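Local coordinates for adhesion and penetration protein autotransporter (PDB 3SYJ) that promotes adherence and invasion by binding directly to a host cell structure, self-associates in bacterial aggregation, and is a probable serine protease, at residues 159-162 against 168-171. Sequence-based numbering, arbitrary orientation.
Sequences QFWR and GDQV
Trp161 and Asp169 form the hydrogen-bonded pair of an antiparallel beta hairpin, strands 159-162 and 168-172, in the probable serine protease (peptidase S6 family) part of the Hap passenger domain. Their backbones are joined both ways: Trp161 N donates to Asp169 O (3.0 Å), and Asp169 N returns a straighter bond to Trp161 O (167° at the hydrogen). Farther along, Val171 N binds Gln159 O at 2.8 Å. On the flanking non-hydrogen-bonded pairs the CA atoms draw closer, 4.3 Å for Phe160 and Gln170, and Phe160 CA supplies a CA-H...O contact to Asp169 O.

One polar side-chain bond reinforces this backbone pairing. Trp161 NE1 donates to Asp169 OD2 (3.2 Å), reaching the oxygen from the anti side of the carboxylate, with ring and carboxylate planes 64° apart. The indole gets there because its CG sits between the backbone N and the carbonyl carbon (chi1 58°), which swings the ring across to the neighbouring strand.

The same side-chain torsion places the six-membered ring against Val171, whose CG1 stands almost exactly over its centre, 3.5 Å from the centroid, in a CH-pi contact. Trp605 and Met608 also pack against this Trp161-Val171 side, as does Tyr9, so this side of the hairpin packs against helix 603-609, much later in the chain.

On the other side of the sheet lie Phe160 and Gln170. Strand 2-4 borders 159-162 in parallel, and His2 stacks on the Phe160 ring. Across the hairpin, Gln170 CG makes a CH-pi contact over one face of the phenyl group, offset toward the rim, and the chain, extended past CG, carries NE2 out beyond the ring's rim, 3.6 Å from Phe160 CZ.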
loop_
_atom_site.group_PDB
_atom_site.type_symbol
_atom_site.label_atom_id
_atom_site.label_comp_id
_atom_site.label_asym_id
_atom_site.label_seq_id
_atom_site.Cartn_x
_atom_site.Cartn_y
_atom_site.Cartn_z
ATOM N N GLN A 159 -11.730 -67.440 13.094
ATOM C CA GLN A 159 -10.689 -66.483 13.446
ATOM C C GLN A 159 -10.013 -66.821 14.781
ATOM O O GLN A 159 -10.680 -67.005 15.797
ATOM C CB GLN A 159 -11.253 -65.052 13.461
ATOM C CG GLN A 159 -12.022 -64.643 12.207
ATOM C CD GLN A 159 -11.138 -64.404 10.980
ATOM O OE1 GLN A 159 -9.911 -64.548 11.029
ATOM N NE2 GLN A 159 -11.772 -64.032 9.865
ATOM N N PHE A 160 -8.689 -66.898 14.760
ATOM C CA PHE A 160 -7.906 -67.140 15.953
ATOM C C PHE A 160 -6.850 -66.063 16.096
ATOM O O PHE A 160 -6.435 -65.461 15.105
ATOM C CB PHE A 160 -7.170 -68.475 15.840
ATOM C CG PHE A 160 -8.070 -69.675 15.737
ATOM C CD1 PHE A 160 -8.370 -70.430 16.857
ATOM C CD2 PHE A 160 -8.583 -70.072 14.511
ATOM C CE1 PHE A 160 -9.182 -71.546 16.762
ATOM C CE2 PHE A 160 -9.394 -71.190 14.412
ATOM C CZ PHE A 160 -9.693 -71.925 15.541
ATOM N N TRP A 161 -6.404 -65.819 17.324
ATOM C CA TRP A 161 -5.079 -65.233 17.513
ATOM C C TRP A 161 -4.207 -66.137 18.384
ATOM O O TRP A 161 -4.712 -66.862 19.238
ATOM C CB TRP A 161 -5.118 -63.783 18.015
ATOM C CG TRP A 161 -5.824 -63.559 19.306
ATOM C CD1 TRP A 161 -5.668 -64.260 20.464
ATOM C CD2 TRP A 161 -6.776 -62.530 19.584
ATOM N NE1 TRP A 161 -6.480 -63.741 21.440
ATOM C CE2 TRP A 161 -7.170 -62.678 20.925
ATOM C CE3 TRP A 161 -7.341 -61.503 18.823
ATOM C CZ2 TRP A 161 -8.099 -61.843 21.521
ATOM C CZ3 TRP A 161 -8.259 -60.675 19.416
ATOM C CH2 TRP A 161 -8.633 -60.849 20.751
ATOM N N ARG A 162 -2.903 -66.116 18.131
ATOM C CA ARG A 162 -1.974 -67.007 18.813
ATOM C C ARG A 162 -0.973 -66.203 19.619
ATOM O O ARG A 162 -0.466 -65.191 19.141
ATOM C CB ARG A 162 -1.222 -67.866 17.803
ATOM C CG ARG A 162 -2.125 -68.657 16.899
ATOM C CD ARG A 162 -1.490 -69.970 16.483
ATOM N NE ARG A 162 -2.541 -70.940 16.218
ATOM C CZ ARG A 162 -2.909 -71.885 17.071
ATOM N NH1 ARG A 162 -2.284 -72.014 18.232
ATOM N NH2 ARG A 162 -3.889 -72.714 16.753
ATOM N N GLY A 168 -3.858 -70.859 20.828
ATOM C CA GLY A 168 -4.881 -70.158 20.080
ATOM C C GLY A 168 -6.137 -69.850 20.867
ATOM O O GLY A 168 -6.642 -70.690 21.614
ATOM N N ASP A 169 -6.626 -68.623 20.709
ATOM C CA ASP A 169 -7.969 -68.270 21.136
ATOM C C ASP A 169 -8.809 -68.101 19.884
ATOM O O ASP A 169 -8.430 -67.352 18.986
ATOM C CB ASP A 169 -7.978 -66.947 21.897
ATOM C CG ASP A 169 -7.287 -67.034 23.243
ATOM O OD1 ASP A 169 -7.169 -68.152 23.794
ATOM O OD2 ASP A 169 -6.868 -65.967 23.745
ATOM N N GLN A 170 -9.938 -68.796 19.812
ATOM C CA GLN A 170 -10.863 -68.582 18.705
ATOM C C GLN A 170 -11.788 -67.423 19.023
ATOM O O GLN A 170 -12.656 -67.532 19.882
ATOM C CB GLN A 170 -11.691 -69.824 18.406
ATOM C CG GLN A 170 -12.431 -69.689 17.095
ATOM C CD GLN A 170 -13.419 -70.800 16.839
ATOM O OE1 GLN A 170 -14.560 -70.544 16.449
ATOM N NE2 GLN A 170 -12.989 -72.039 17.044
ATOM N N VAL A 171 -11.599 -66.308 18.331
ATOM C CA VAL A 171 -12.298 -65.081 18.680
ATOM C C VAL A 171 -13.595 -64.892 17.891
ATOM O O VAL A 171 -14.477 -64.149 18.315
ATOM C CB VAL A 171 -11.385 -63.868 18.503
ATOM C CG1 VAL A 171 -10.145 -64.021 19.389
ATOM C CG2 VAL A 171 -10.985 -63.724 17.041
#